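Local atomic coordinates of p-nitrophenyl phosphatase (Pho2) (Archaeoglobus fulgidus, PDB entry 3QGM), a protein that probably acts as a metal-dependent phosphatase of the haloacid dehalogenase (HAD) superfamily. Residues Ile43-Asn49 and Asp71-Thr77. Numbering follows the deposited sequence. Where two conformers were deposited one is given.
Sequences IIFVSNN and DEILVAT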
loop_
_atom_site.group_PDB
_atom_site.type_symbol
_atom_site.label_atom_id
_atom_site.label_comp_id
_atom_site.label_asym_id
_atom_site.label_seq_id
_atom_site.Cartn_x
_atom_site.Cartn_y
_atom_site.Cartn_z
ATOM N N ILE A 43 34.568 -4.343 -13.214
ATOM C CA ILE A 43 33.376 -3.564 -12.958
ATOM C C ILE A 43 32.186 -4.474 -13.042
ATOM O O ILE A 43 32.153 -5.390 -13.848
ATOM C CB ILE A 43 33.226 -2.410 -14.003
ATOM C CG1 ILE A 43 34.394 -1.436 -13.896
ATOM C CG2 ILE A 43 31.919 -1.644 -13.796
ATOM C CD1 ILE A 43 34.210 -0.210 -14.738
ATOM N N ILE A 44 31.216 -4.249 -12.179
ATOM C CA ILE A 44 29.920 -4.839 -12.358
ATOM C C ILE A 44 28.893 -3.736 -12.151
ATOM O O ILE A 44 28.937 -2.982 -11.161
ATOM C CB ILE A 44 29.678 -6.049 -11.467
ATOM C CG1 ILE A 44 28.302 -6.672 -11.772
ATOM C CG2 ILE A 44 29.749 -5.694 -10.005
ATOM C CD1 ILE A 44 28.184 -8.164 -11.349
ATOM N N PHE A 45 27.998 -3.622 -13.118
ATOM C CA PHE A 45 26.936 -2.619 -13.087
ATOM C C PHE A 45 25.731 -3.227 -12.355
ATOM O O PHE A 45 25.312 -4.350 -12.665
ATOM C CB PHE A 45 26.570 -2.209 -14.504
ATOM C CG PHE A 45 27.697 -1.570 -15.261
ATOM C CD1 PHE A 45 28.441 -2.307 -16.171
ATOM C CD2 PHE A 45 28.020 -0.224 -15.073
ATOM C CE1 PHE A 45 29.517 -1.729 -16.863
ATOM C CE2 PHE A 45 29.083 0.363 -15.766
ATOM C CZ PHE A 45 29.830 -0.394 -16.665
ATOM N N VAL A 46 25.209 -2.542 -11.344
ATOM C CA VAL A 46 24.146 -3.135 -10.519
ATOM C C VAL A 46 22.959 -2.195 -10.513
ATOM O O VAL A 46 23.120 -1.024 -10.212
ATOM C CB VAL A 46 24.615 -3.461 -9.085
ATOM C CG1 VAL A 46 23.441 -3.918 -8.203
ATOM C CG2 VAL A 46 25.684 -4.574 -9.069
ATOM N N SER A 47 21.771 -2.695 -10.857
ATOM C CA SER A 47 20.586 -1.857 -10.938
ATOM C C SER A 47 19.398 -2.530 -10.307
ATOM O O SER A 47 19.236 -3.726 -10.424
ATOM C CB SER A 47 20.217 -1.596 -12.397
ATOM O OG SER A 47 18.941 -1.023 -12.483
ATOM N N ASN A 48 18.565 -1.717 -9.635
ATOM C CA ASN A 48 17.365 -2.204 -9.008
ATOM C C ASN A 48 16.210 -2.272 -9.957
ATOM O O ASN A 48 15.108 -2.572 -9.525
ATOM C CB ASN A 48 16.983 -1.298 -7.839
ATOM C CG ASN A 48 17.682 -1.688 -6.556
ATOM O OD1 ASN A 48 18.532 -2.567 -6.553
ATOM N ND2 ASN A 48 17.261 -1.068 -5.435
ATOM N N ASN A 49 16.440 -1.964 -11.230
ATOM C CA ASN A 49 15.382 -2.010 -12.247
ATOM C C ASN A 49 14.532 -3.243 -12.066
ATOM O O ASN A 49 15.032 -4.385 -12.081
ATOM C CB ASN A 49 15.962 -2.006 -13.681
ATOM C CG ASN A 49 14.909 -1.697 -14.732
ATOM O OD1 ASN A 49 13.945 -2.418 -14.870
ATOM N ND2 ASN A 49 15.100 -0.616 -15.477
ATOM N N ASP A 71 28.016 -10.876 -18.051
ATOM C CA ASP A 71 28.257 -11.128 -16.637
ATOM C C ASP A 71 28.630 -9.859 -15.859
ATOM O O ASP A 71 28.598 -9.858 -14.640
ATOM C CB ASP A 71 29.226 -12.307 -16.464
ATOM C CG ASP A 71 28.590 -13.635 -16.899
ATOM O OD1 ASP A 71 27.366 -13.840 -16.697
ATOM O OD2 ASP A 71 29.293 -14.470 -17.472
ATOM N N GLU A 72 28.896 -8.772 -16.573
ATOM C CA GLU A 72 29.170 -7.495 -15.939
ATOM C C GLU A 72 27.893 -6.705 -15.561
ATOM O O GLU A 72 28.032 -5.580 -15.098
ATOM C CB GLU A 72 29.994 -6.603 -16.887
ATOM C CG GLU A 72 31.416 -7.044 -17.125
ATOM C CD GLU A 72 32.104 -6.155 -18.156
ATOM O OE1 GLU A 72 31.798 -6.288 -19.362
ATOM O OE2 GLU A 72 32.922 -5.304 -17.765
ATOM N N ILE A 73 26.695 -7.258 -15.799
ATOM C CA ILE A 73 25.403 -6.584 -15.537
ATOM C C ILE A 73 24.616 -7.409 -14.530
ATOM O O ILE A 73 24.363 -8.585 -14.784
ATOM C CB ILE A 73 24.449 -6.512 -16.793
ATOM C CG1 ILE A 73 25.116 -5.955 -18.054
ATOM C CG2 ILE A 73 23.238 -5.659 -16.472
ATOM C CD1 ILE A 73 25.335 -4.512 -17.999
ATOM N N LEU A 74 24.238 -6.811 -13.403
ATOM C CA LEU A 74 23.404 -7.468 -12.420
ATOM C C LEU A 74 22.198 -6.579 -12.164
ATOM O O LEU A 74 22.312 -5.533 -11.478
ATOM C CB LEU A 74 24.186 -7.733 -11.115
ATOM C CG LEU A 74 23.555 -8.647 -10.034
ATOM C CD1 LEU A 74 23.211 -10.059 -10.556
ATOM C CD2 LEU A 74 24.467 -8.728 -8.869
ATOM N N VAL A 75 21.049 -6.984 -12.707
ATOM C CA VAL A 75 19.815 -6.223 -12.549
ATOM C C VAL A 75 18.824 -7.051 -11.713
ATOM O O VAL A 75 18.889 -8.286 -11.676
ATOM C CB VAL A 75 19.238 -5.788 -13.926
ATOM C CG1 VAL A 75 18.818 -7.035 -14.803
ATOM C CG2 VAL A 75 18.097 -4.736 -13.728
ATOM N N ALA A 76 17.972 -6.338 -10.978
ATOM C CA ALA A 76 17.162 -6.947 -9.959
ATOM C C ALA A 76 16.253 -8.001 -10.550
ATOM O O ALA A 76 15.960 -8.967 -9.900
ATOM C CB ALA A 76 16.323 -5.851 -9.184
ATOM N N THR A 77 15.788 -7.815 -11.775
ATOM C CA THR A 77 14.895 -8.800 -12.369
ATOM C C THR A 77 15.640 -10.142 -12.504
ATOM O O THR A 77 15.185 -11.205 -12.029
ATOM C CB THR A 77 14.414 -8.369 -13.761
ATOM O OG1 THR A 77 15.543 -8.032 -14.573
ATOM C CG2 THR A 77 13.404 -7.139 -13.673
#
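Residues 43-47 of strand 42-47 run parallel to strand 73-75 in the HAD core sheet, the axes of these short segments 4.8 Å apart at closest approach. With helix 54-63 between them in sequence they form a beta-alpha-beta unit. Strand 73-75 is one of the two edge strands of this sheet within the chain. L74, E72 and F45 have the most surface covered here. L74 uses both backbone polar atoms: its N donates to F45 O at 2.8 Å, and its O accepts from S47 N at 3.0 Å. L74 CB lies 4.0 Å from I44 CD1 and 4.1 Å from V46 CG2. On this face I192 of helix 190-200 covers V46 and L74. E72 sits just before the edge strand. E72 O accepts from F45 N at 2.8 Å, which starts the bonding ladder, while its carboxylate turns to the backbone N of G69. F45 and I73 lie on the other face, CD1 to CD1 at 4.2 Å, under L61 of helix 54-63. The ladder ends in a weak bond from A76 N to S47 O (3.0 Å), where helix 76-87 begins. The side chain of S47 lies near those of the metal-binding D14 and D16, and about 8 Å from the calcium ion. S47 OG closes an ST turn, accepting from N49 N at 3.0 Å.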